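Local atomic coordinates of streptomycin 3''-adenylyltransferase (Enterococcus faecalis, PDB entry 6SXJ), a protein that catalyses ATP-dependent adenylylation of spectinomycin at its 9-hydroxyl, releasing diphosphate and making the bacterium resistant to this antibiotic but not to streptomycin. Residues Thr182-Thr194 against Ile201-Ser213. Residues are numbered along the deposited sequence; the frame is centred on the assembly and turned at random.
Sequences TNSILTLCRMILT and IPKDIAGNAVAES
Two consecutive helices of the all-helical C-terminal domain meet here, Leu-186, Cys-189, Arg-190 and Leu-193 of 182-194 lying against the first turns of 203-212 and Val-210 near its end. Small residues bring the axes to 8.1 Å at a crossing angle of 74°. Ala-206, with a single methyl, sets its CB 3.7 Å from the backbone N of Arg-190, directly against the helix backbone. At Gly-207, which has no side chain, Leu-186 CD2 packs directly on CA at 3.7 Å. Val-210, branched at CB, lies along one side of Cys-189: CG2 packs on Cys-189 CB at 3.7 Å, while CB and CG1 lie beside the slim SG. In the aminoglycoside adenylyltransferase C-terminal domain, helix 159-173 covers another side of 182-194, touching Leu-188 and Met-191, whereas helix 216-229 touches Asp-204 and Ala-211 of the second helix. Leu-193 reaches with CD1 into the angle between Ala-206 CB and Ile-201 CD1; its side chain crosses that of Ile-201 at about a right angle, and the two methyls are tight at 3.3 Å. Arg-190, with CG anti to the backbone N (chi1 -168°), lays its aliphatic CG and CD against Ile-201 O. At the more open end, Lys-203 packs its CB on Leu-186 CB, and its long chain then runs on beside Thr-187, with CE near OG1, carrying NZ to 3.5 Å from Asn-183 CA.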
ATOM      1  N   THR A 182       8.340   3.311 -13.215  1.00 74.77           N
ATOM      2  CA  THR A 182       7.087   4.045 -13.088  1.00 78.85           C
ATOM      3  C   THR A 182       6.640   4.128 -11.632  1.00 74.95           C
ATOM      4  O   THR A 182       6.213   5.190 -11.164  1.00 74.86           O
ATOM      5  CB  THR A 182       6.002   3.392 -13.952  1.00 81.32           C
ATOM      6  OG1 THR A 182       6.502   3.185 -15.281  1.00 83.37           O
ATOM      7  CG2 THR A 182       4.775   4.284 -14.008  1.00 80.69           C
ATOM      8  N   ASN A 183       6.714   3.011 -10.908  1.00 79.72           N
ATOM      9  CA  ASN A 183       6.331   3.033  -9.500  1.00 82.25           C
ATOM     10  C   ASN A 183       7.172   4.045  -8.731  1.00 76.00           C
ATOM     11  O   ASN A 183       6.641   4.887  -7.996  1.00 68.34           O
ATOM     12  CB  ASN A 183       6.478   1.638  -8.886  1.00 82.36           C
ATOM     13  CG  ASN A 183       5.899   0.548  -9.765  1.00 93.65           C
ATOM     14  OD1 ASN A 183       6.146   0.514 -10.971  1.00 98.64           O
ATOM     15  ND2 ASN A 183       5.128  -0.350  -9.165  1.00 96.44           N
ATOM     16  N   SER A 184       8.494   3.992  -8.911  1.00 71.26           N
ATOM     17  CA  SER A 184       9.392   4.818  -8.111  1.00 72.41           C
ATOM     18  C   SER A 184       9.157   6.302  -8.368  1.00 68.71           C
ATOM     19  O   SER A 184       9.074   7.104  -7.430  1.00 76.18           O
ATOM     20  CB  SER A 184      10.841   4.434  -8.408  1.00 78.33           C
ATOM     21  OG  SER A 184      11.170   3.195  -7.801  1.00 83.62           O
ATOM     22  N   ILE A 185       9.042   6.689  -9.640  1.00 67.68           N
ATOM     23  CA  ILE A 185       8.818   8.096  -9.964  1.00 70.81           C
ATOM     24  C   ILE A 185       7.550   8.598  -9.288  1.00 65.30           C
ATOM     25  O   ILE A 185       7.550   9.627  -8.604  1.00 66.20           O
ATOM     26  CB  ILE A 185       8.743   8.295 -11.489  1.00 73.47           C
ATOM     27  CG1 ILE A 185      10.072   7.945 -12.149  1.00 65.95           C
ATOM     28  CG2 ILE A 185       8.357   9.727 -11.812  1.00 76.58           C
ATOM     29  CD1 ILE A 185      10.059   8.096 -13.656  1.00 67.90           C
ATOM     30  N   LEU A 186       6.440   7.891  -9.487  1.00 67.72           N
ATOM     31  CA  LEU A 186       5.163   8.385  -8.983  1.00 75.96           C
ATOM     32  C   LEU A 186       5.046   8.224  -7.475  1.00 66.37           C
ATOM     33  O   LEU A 186       4.395   9.043  -6.818  1.00 58.69           O
ATOM     34  CB  LEU A 186       4.009   7.675  -9.692  1.00 72.07           C
ATOM     35  CG  LEU A 186       4.092   7.722 -11.220  1.00 71.88           C
ATOM     36  CD1 LEU A 186       3.315   6.562 -11.826  1.00 88.17           C
ATOM     37  CD2 LEU A 186       3.585   9.051 -11.761  1.00 79.99           C
ATOM     38  N   THR A 187       5.675   7.196  -6.907  1.00 74.63           N
ATOM     39  CA  THR A 187       5.768   7.117  -5.453  1.00 75.80           C
ATOM     40  C   THR A 187       6.405   8.381  -4.889  1.00 72.68           C
ATOM     41  O   THR A 187       5.860   9.016  -3.977  1.00 72.34           O
ATOM     42  CB  THR A 187       6.568   5.879  -5.043  1.00 74.34           C
ATOM     43  OG1 THR A 187       6.133   4.744  -5.805  1.00 74.55           O
ATOM     44  CG2 THR A 187       6.380   5.594  -3.552  1.00 78.91           C
ATOM     45  N   LEU A 188       7.562   8.771  -5.432  1.00 75.15           N
ATOM     46  CA  LEU A 188       8.206  10.002  -4.990  1.00 66.62           C
ATOM     47  C   LEU A 188       7.289  11.202  -5.188  1.00 66.09           C
ATOM     48  O   LEU A 188       7.236  12.100  -4.341  1.00 65.93           O
ATOM     49  CB  LEU A 188       9.517  10.207  -5.744  1.00 62.36           C
ATOM     50  CG  LEU A 188      10.709   9.327  -5.359  1.00 62.78           C
ATOM     51  CD1 LEU A 188      11.801   9.474  -6.403  1.00 57.81           C
ATOM     52  CD2 LEU A 188      11.230   9.669  -3.995  1.00 64.52           C
ATOM     53  N   CYS A 189       6.568  11.245  -6.311  1.00 61.81           N
ATOM     54  CA  CYS A 189       5.604  12.324  -6.522  1.00 68.34           C
ATOM     55  C   CYS A 189       4.523  12.299  -5.448  1.00 63.83           C
ATOM     56  O   CYS A 189       4.209  13.330  -4.839  1.00 62.53           O
ATOM     57  CB  CYS A 189       4.985  12.210  -7.913  1.00 68.80           C
ATOM     58  SG  CYS A 189       6.109  12.615  -9.260  1.00 63.89           S
ATOM     59  N   ARG A 190       3.932  11.126  -5.209  1.00 70.27           N
ATOM     60  CA  ARG A 190       3.040  10.963  -4.067  1.00 69.34           C
ATOM     61  C   ARG A 190       3.742  11.387  -2.779  1.00 72.55           C
ATOM     62  O   ARG A 190       3.194  12.154  -1.982  1.00 69.86           O
ATOM     63  CB  ARG A 190       2.569   9.507  -3.975  1.00 75.97           C
ATOM     64  CG  ARG A 190       1.422   9.274  -2.996  1.00 87.86           C
ATOM     65  CD  ARG A 190       1.164   7.789  -2.755  1.00 92.67           C
ATOM     66  NE  ARG A 190       2.251   7.123  -2.033  1.00105.47           N
ATOM     67  CZ  ARG A 190       2.523   7.294  -0.740  1.00 94.79           C
ATOM     68  NH1 ARG A 190       1.793   8.120   0.000  1.00 81.28           N
ATOM     69  NH2 ARG A 190       3.533   6.634  -0.186  1.00 86.85           N
ATOM     70  N   MET A 191       4.975  10.901  -2.586  1.00 75.29           N
ATOM     71  CA  MET A 191       5.728  11.200  -1.365  1.00 69.41           C
ATOM     72  C   MET A 191       5.838  12.695  -1.127  1.00 66.64           C
ATOM     73  O   MET A 191       5.768  13.160   0.020  1.00 64.12           O
ATOM     74  CB  MET A 191       7.131  10.616  -1.467  1.00 65.71           C
ATOM     75  CG  MET A 191       7.252   9.136  -1.216  1.00 59.86           C
ATOM     76  SD  MET A 191       8.986   8.732  -1.037  1.00 79.36           S
ATOM     77  CE  MET A 191       8.926   7.082  -0.361  1.00 77.56           C
ATOM     78  N   ILE A 192       6.020  13.476  -2.192  1.00 68.68           N
ATOM     79  CA  ILE A 192       6.253  14.907  -2.057  1.00 70.97           C
ATOM     80  C   ILE A 192       4.975  15.615  -1.622  1.00 73.98           C
ATOM     81  O   ILE A 192       4.975  16.437  -0.700  1.00 74.56           O
ATOM     82  CB  ILE A 192       6.807  15.484  -3.373  1.00 62.61           C
ATOM     83  CG1 ILE A 192       8.286  15.109  -3.525  1.00 73.08           C
ATOM     84  CG2 ILE A 192       6.619  16.990  -3.405  1.00 65.39           C
ATOM     85  CD1 ILE A 192       8.806  15.254  -4.930  1.00 67.27           C
ATOM     86  N   LEU A 193       3.859  15.270  -2.268  1.00 78.09           N
ATOM     87  CA  LEU A 193       2.584  15.875  -1.908  1.00 78.55           C
ATOM     88  C   LEU A 193       2.283  15.697  -0.431  1.00 83.58           C
ATOM     89  O   LEU A 193       2.060  16.684   0.277  1.00 86.78           O
ATOM     90  CB  LEU A 193       1.473  15.283  -2.765  1.00 83.70           C
ATOM     91  CG  LEU A 193       1.429  15.865  -4.180  1.00 82.16           C
ATOM     92  CD1 LEU A 193       0.359  15.216  -5.039  1.00 75.83           C
ATOM     93  CD2 LEU A 193       1.255  17.369  -4.142  1.00 69.86           C
ATOM     94  N   THR A 194       2.336  14.452   0.062  1.00 85.86           N
ATOM     95  CA  THR A 194       1.907  14.188   1.425  1.00 87.81           C
ATOM     96  C   THR A 194       2.819  14.863   2.445  1.00 88.97           C
ATOM     97  O   THR A 194       2.331  15.272   3.501  1.00 90.27           O
ATOM     98  CB  THR A 194       1.798  12.684   1.675  1.00 88.57           C
ATOM     99  OG1 THR A 194       1.667  12.490   3.082  1.00 88.78           O
ATOM    100  CG2 THR A 194       2.987  11.946   1.155  1.00 84.22           C
ATOM    101  N   ILE A 201      -2.687  10.810  -1.841  1.00 85.63           N
ATOM    102  CA  ILE A 201      -3.539  10.740  -3.027  1.00 93.38           C
ATOM    103  C   ILE A 201      -2.998   9.687  -3.988  1.00 89.04           C
ATOM    104  O   ILE A 201      -1.881   9.183  -3.788  1.00 88.40           O
ATOM    105  CB  ILE A 201      -3.661  12.110  -3.718  1.00 89.85           C
ATOM    106  CG1 ILE A 201      -2.483  12.343  -4.667  1.00 91.05           C
ATOM    107  CG2 ILE A 201      -3.744  13.239  -2.694  1.00 82.48           C
ATOM    108  CD1 ILE A 201      -2.520  13.690  -5.366  1.00 88.71           C
ATOM    109  N   PRO A 202      -3.734   9.339  -5.043  1.00 86.53           N
ATOM    110  CA  PRO A 202      -3.294   8.253  -5.926  1.00 82.24           C
ATOM    111  C   PRO A 202      -2.106   8.667  -6.776  1.00 84.84           C
ATOM    112  O   PRO A 202      -1.870   9.847  -7.043  1.00 80.71           O
ATOM    113  CB  PRO A 202      -4.523   7.961  -6.799  1.00 84.18           C
ATOM    114  CG  PRO A 202      -5.662   8.771  -6.211  1.00 88.45           C
ATOM    115  CD  PRO A 202      -5.021   9.910  -5.478  1.00 96.35           C
ATOM    116  N   LYS A 203      -1.359   7.653  -7.220  1.00 81.46           N
ATOM    117  CA  LYS A 203      -0.123   7.903  -7.952  1.00 81.95           C
ATOM    118  C   LYS A 203      -0.381   8.722  -9.211  1.00 86.66           C
ATOM    119  O   LYS A 203       0.251   9.762  -9.431  1.00 84.51           O
ATOM    120  CB  LYS A 203       0.550   6.577  -8.313  1.00 79.24           C
ATOM    121  CG  LYS A 203       0.811   5.655  -7.142  1.00 79.39           C
ATOM    122  CD  LYS A 203       1.286   4.288  -7.627  1.00 83.72           C
ATOM    123  CE  LYS A 203       2.651   3.940  -7.059  1.00 80.85           C
ATOM    124  NZ  LYS A 203       3.282   2.792  -7.770  1.00 98.12           N
ATOM    125  N   ASP A 204      -1.308   8.263 -10.058  1.00 82.38           N
ATOM    126  CA  ASP A 204      -1.509   8.927 -11.341  1.00 83.12           C
ATOM    127  C   ASP A 204      -1.927  10.383 -11.160  1.00 82.75           C
ATOM    128  O   ASP A 204      -1.540  11.239 -11.962  1.00 82.08           O
ATOM    129  CB  ASP A 204      -2.537   8.161 -12.183  1.00 92.45           C
ATOM    130  CG  ASP A 204      -3.770   7.758 -11.392  1.00 88.39           C
ATOM    131  OD1 ASP A 204      -4.883   8.127 -11.818  1.00 87.86           O
ATOM    132  OD2 ASP A 204      -3.631   7.067 -10.360  1.00 89.53           O
ATOM    133  N   ILE A 205      -2.684  10.696 -10.108  1.00 81.55           N
ATOM    134  CA  ILE A 205      -3.064  12.087  -9.880  1.00 81.79           C
ATOM    135  C   ILE A 205      -1.902  12.862  -9.273  1.00 81.36           C
ATOM    136  O   ILE A 205      -1.706  14.047  -9.575  1.00 75.69           O
ATOM    137  CB  ILE A 205      -4.316  12.171  -8.988  1.00 84.16           C
ATOM    138  CG1 ILE A 205      -5.570  11.820  -9.790  1.00 78.85           C
ATOM    139  CG2 ILE A 205      -4.450  13.574  -8.390  1.00 78.90           C
ATOM    140  CD1 ILE A 205      -5.582  10.408 -10.322  1.00 78.34           C
ATOM    141  N   ALA A 206      -1.132  12.219  -8.391  1.00 81.38           N
ATOM    142  CA  ALA A 206       0.058  12.858  -7.843  1.00 79.24           C
ATOM    143  C   ALA A 206       1.094  13.116  -8.930  1.00 74.61           C
ATOM    144  O   ALA A 206       1.821  14.114  -8.869  1.00 76.37           O
ATOM    145  CB  ALA A 206       0.656  11.998  -6.728  1.00 76.13           C
ATOM    146  N   GLY A 207       1.159  12.245  -9.938  1.00 74.08           N
ATOM    147  CA  GLY A 207       2.148  12.421 -10.992  1.00 76.15           C
ATOM    148  C   GLY A 207       1.919  13.676 -11.810  1.00 72.58           C
ATOM    149  O   GLY A 207       2.852  14.438 -12.077  1.00 68.64           O
ATOM    150  N   ASN A 208       0.678  13.903 -12.241  1.00 79.71           N
ATOM    151  CA  ASN A 208       0.365  15.102 -13.008  1.00 73.14           C
ATOM    152  C   ASN A 208       0.328  16.357 -12.149  1.00 73.42           C
ATOM    153  O   ASN A 208       0.522  17.456 -12.678  1.00 85.21           O
ATOM    154  CB  ASN A 208      -0.971  14.924 -13.733  1.00 80.84           C
ATOM    155  CG  ASN A 208      -1.080  13.574 -14.424  1.00 88.02           C
ATOM    156  OD1 ASN A 208      -0.776  12.542 -13.831  1.00 99.04           O
ATOM    157  ND2 ASN A 208      -1.501  13.578 -15.682  1.00 84.19           N
ATOM    158  N   ALA A 209       0.109  16.223 -10.839  1.00 71.46           N
ATOM    159  CA  ALA A 209       0.176  17.387  -9.962  1.00 71.11           C
ATOM    160  C   ALA A 209       1.619  17.833  -9.748  1.00 77.38           C
ATOM    161  O   ALA A 209       1.905  19.036  -9.733  1.00 81.72           O
ATOM    162  CB  ALA A 209      -0.490  17.072  -8.625  1.00 73.73           C
ATOM    163  N   VAL A 210       2.543  16.883  -9.582  1.00 73.92           N
ATOM    164  CA  VAL A 210       3.939  17.249  -9.349  1.00 76.65           C
ATOM    165  C   VAL A 210       4.633  17.609 -10.658  1.00 71.09           C
ATOM    166  O   VAL A 210       5.467  18.520 -10.697  1.00 66.92           O
ATOM    167  CB  VAL A 210       4.683  16.114  -8.619  1.00 72.03           C
ATOM    168  CG1 VAL A 210       6.114  16.542  -8.293  1.00 77.75           C
ATOM    169  CG2 VAL A 210       3.943  15.710  -7.355  1.00 75.29           C
ATOM    170  N   ALA A 211       4.310  16.899 -11.745  1.00 68.60           N
ATOM    171  CA  ALA A 211       4.903  17.215 -13.040  1.00 71.02           C
ATOM    172  C   ALA A 211       4.655  18.670 -13.418  1.00 76.08           C
ATOM    173  O   ALA A 211       5.519  19.322 -14.017  1.00 75.51           O
ATOM    174  CB  ALA A 211       4.347  16.278 -14.112  1.00 66.66           C
ATOM    175  N   GLU A 212       3.480  19.198 -13.067  1.00 77.48           N
ATOM    176  CA  GLU A 212       3.155  20.587 -13.376  1.00 82.61           C
ATOM    177  C   GLU A 212       4.159  21.539 -12.741  1.00 79.48           C
ATOM    178  O   GLU A 212       4.562  22.531 -13.359  1.00 73.82           O
ATOM    179  CB  GLU A 212       1.729  20.892 -12.904  1.00 80.13           C
ATOM    180  CG  GLU A 212       1.442  22.338 -12.520  1.00 87.78           C
ATOM    181  CD  GLU A 212      -0.028  22.555 -12.153  1.00 99.57           C
ATOM    182  OE1 GLU A 212      -0.784  21.559 -12.103  1.00 93.14           O
ATOM    183  OE2 GLU A 212      -0.431  23.717 -11.919  1.00104.24           O
ATOM    184  N   SER A 213       4.589  21.244 -11.516  1.00 79.06           N
ATOM    185  CA  SER A 213       5.499  22.106 -10.779  1.00 73.72           C
ATOM    186  C   SER A 213       6.964  21.775 -11.036  1.00 77.45           C
ATOM    187  O   SER A 213       7.829  22.199 -10.257  1.00 77.38           O
ATOM    188  CB  SER A 213       5.207  22.001  -9.283  1.00 80.65           C
ATOM    189  OG  SER A 213       5.064  20.641  -8.905  1.00 81.67           O
TER